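Side-chain contact in AimR transcriptional regulator (Bacillus phage phi3T, PDB 5ZVV), which activates transcription of the phage aimX locus as a homodimer and is switched off by the arbitrium peptide, so setting the lysis-lysogeny decision: residues A[270-275]-A[297-302]. Residues are numbered along the deposited sequence; the frame is centred on the assembly and turned at random.
Sequences LCFLSN and RAFYYI
The amide of Asn275 is the polar group at this crossing: its OD1 accepts a hydrogen bond from Asn281 in the loop that follows, and lies 3.6 Å from Tyr300 CB. Amide and tyrosine ring are nearly coplanar (29°), OD1 at the ring's edge; the ring then leads away from a partly exposed position, which suits its polar hydroxyl. ND2 gives a weak hydrogen bond to Leu296 O and packs 3.6 Å from Phe299 CB. With CG anti to the carbonyl carbon (chi1 -75°), the amide reaches helix 291-304 while CB sits over one face of the Phe299 ring, 3.6 Å from its centroid, a CH-pi contact. Asparagine thus joins an amide to a methylene whose slightly positive hydrogens are attracted by phenylalanine's pi-electron-rich face. Phe299 CE2, at the ring edge, lies 4.0 Å from Phe272 CE1. Tyr333 of helix 324-338 touches both phenylalanines, its ring meeting that of Phe299. The two successive helices, joined by a long loop, run 23° apart, unlike an antiparallel TPR hairpin, though the family belongs to the TPR clan. Between the segments dispersion dominates; Asn303, bonding Asn275 O, and Leu296 add polar links. Burying the amide therefore probably costs little, while tying helix 260-277 to loop and neighbour.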
loop_
_atom_site.group_PDB
_atom_site.type_symbol
_atom_site.label_atom_id
_atom_site.label_comp_id
_atom_site.label_asym_id
_atom_site.label_seq_id
_atom_site.Cartn_x
_atom_site.Cartn_y
_atom_site.Cartn_z
ATOM N N LEU A 270 26.023 13.484 9.733
ATOM C CA LEU A 270 27.306 14.084 9.382
ATOM C C LEU A 270 28.378 13.025 9.168
ATOM O O LEU A 270 29.283 13.214 8.349
ATOM C CB LEU A 270 27.737 15.068 10.467
ATOM C CG LEU A 270 26.959 16.382 10.519
ATOM C CD1 LEU A 270 27.179 17.094 11.845
ATOM C CD2 LEU A 270 27.369 17.272 9.353
ATOM N N CYS A 271 28.288 11.910 9.894
ATOM C CA CYS A 271 29.246 10.824 9.738
ATOM C C CYS A 271 29.091 10.155 8.379
ATOM O O CYS A 271 30.081 9.898 7.682
ATOM C CB CYS A 271 29.064 9.810 10.869
ATOM S SG CYS A 271 30.230 8.442 10.840
ATOM N N PHE A 272 27.848 9.871 7.987
ATOM C CA PHE A 272 27.602 9.344 6.651
ATOM C C PHE A 272 28.065 10.327 5.585
ATOM O O PHE A 272 28.695 9.936 4.597
ATOM C CB PHE A 272 26.120 9.024 6.467
ATOM C CG PHE A 272 25.810 8.362 5.155
ATOM C CD1 PHE A 272 26.132 7.030 4.947
ATOM C CD2 PHE A 272 25.204 9.068 4.128
ATOM C CE1 PHE A 272 25.851 6.413 3.738
ATOM C CE2 PHE A 272 24.919 8.458 2.917
ATOM C CZ PHE A 272 25.244 7.128 2.724
ATOM N N LEU A 273 27.756 11.613 5.768
ATOM C CA LEU A 273 28.164 12.619 4.792
ATOM C C LEU A 273 29.679 12.638 4.612
ATOM O O LEU A 273 30.186 12.537 3.485
ATOM C CB LEU A 273 27.663 13.994 5.227
ATOM C CG LEU A 273 27.977 15.140 4.269
ATOM C CD1 LEU A 273 27.195 14.992 2.968
ATOM C CD2 LEU A 273 27.699 16.483 4.932
ATOM N N SER A 274 30.421 12.768 5.718
ATOM C CA SER A 274 31.871 12.890 5.618
ATOM C C SER A 274 32.513 11.594 5.142
ATOM O O SER A 274 33.550 11.632 4.472
ATOM C CB SER A 274 32.461 13.326 6.961
ATOM O OG SER A 274 32.210 12.367 7.975
ATOM N N ASN A 275 31.919 10.445 5.476
ATOM C CA ASN A 275 32.376 9.187 4.890
ATOM C C ASN A 275 32.167 9.177 3.382
ATOM O O ASN A 275 33.038 8.725 2.629
ATOM C CB ASN A 275 31.643 8.010 5.528
ATOM C CG ASN A 275 32.143 7.698 6.918
ATOM O OD1 ASN A 275 33.241 8.101 7.303
ATOM N ND2 ASN A 275 31.341 6.966 7.680
ATOM N N ARG A 297 30.242 3.404 11.437
ATOM C CA ARG A 297 31.589 3.191 11.959
ATOM C C ARG A 297 32.385 2.251 11.058
ATOM O O ARG A 297 33.576 2.478 10.811
ATOM C CB ARG A 297 31.508 2.644 13.384
ATOM C CG ARG A 297 32.847 2.362 14.039
ATOM C CD ARG A 297 32.654 1.849 15.456
ATOM N NE ARG A 297 33.922 1.504 16.086
ATOM C CZ ARG A 297 34.036 0.964 17.295
ATOM N NH1 ARG A 297 32.951 0.702 18.015
ATOM N NH2 ARG A 297 35.236 0.685 17.784
ATOM N N ALA A 298 31.742 1.194 10.556
ATOM C CA ALA A 298 32.420 0.302 9.620
ATOM C C ALA A 298 32.750 1.024 8.320
ATOM O O ALA A 298 33.808 0.794 7.725
ATOM C CB ALA A 298 31.557 -0.933 9.353
ATOM N N PHE A 299 31.853 1.898 7.862
ATOM C CA PHE A 299 32.134 2.747 6.707
ATOM C C PHE A 299 33.404 3.563 6.932
ATOM O O PHE A 299 34.314 3.572 6.091
ATOM C CB PHE A 299 30.927 3.656 6.458
ATOM C CG PHE A 299 30.893 4.310 5.098
ATOM C CD1 PHE A 299 31.900 4.101 4.169
ATOM C CD2 PHE A 299 29.840 5.146 4.760
ATOM C CE1 PHE A 299 31.856 4.715 2.925
ATOM C CE2 PHE A 299 29.790 5.762 3.517
ATOM C CZ PHE A 299 30.799 5.545 2.601
ATOM N N TYR A 300 33.483 4.246 8.079
ATOM C CA TYR A 300 34.665 5.034 8.415
ATOM C C TYR A 300 35.924 4.173 8.431
ATOM O O TYR A 300 36.966 4.570 7.890
ATOM C CB TYR A 300 34.448 5.713 9.768
ATOM C CG TYR A 300 35.661 6.406 10.340
ATOM C CD1 TYR A 300 36.077 7.638 9.848
ATOM C CD2 TYR A 300 36.374 5.843 11.392
ATOM C CE1 TYR A 300 37.178 8.281 10.377
ATOM C CE2 TYR A 300 37.476 6.478 11.927
ATOM C CZ TYR A 300 37.874 7.698 11.417
ATOM O OH TYR A 300 38.973 8.336 11.946
ATOM N N TYR A 301 35.845 2.986 9.040
ATOM C CA TYR A 301 36.985 2.074 9.035
ATOM C C TYR A 301 37.396 1.707 7.612
ATOM O O TYR A 301 38.590 1.685 7.291
ATOM C CB TYR A 301 36.654 0.815 9.837
ATOM C CG TYR A 301 36.707 0.997 11.336
ATOM C CD1 TYR A 301 37.417 2.045 11.908
ATOM C CD2 TYR A 301 36.053 0.110 12.181
ATOM C CE1 TYR A 301 37.470 2.208 13.281
ATOM C CE2 TYR A 301 36.099 0.263 13.552
ATOM C CZ TYR A 301 36.809 1.311 14.099
ATOM O OH TYR A 301 36.855 1.461 15.469
ATOM N N ILE A 302 36.416 1.418 6.749
ATOM C CA ILE A 302 36.708 1.080 5.357
ATOM C C ILE A 302 37.461 2.217 4.684
ATOM O O ILE A 302 38.446 1.998 3.967
ATOM C CB ILE A 302 35.408 0.751 4.600
ATOM C CG1 ILE A 302 34.813 -0.570 5.086
ATOM C CG2 ILE A 302 35.658 0.714 3.100
ATOM C CD1 ILE A 302 33.395 -0.800 4.605
#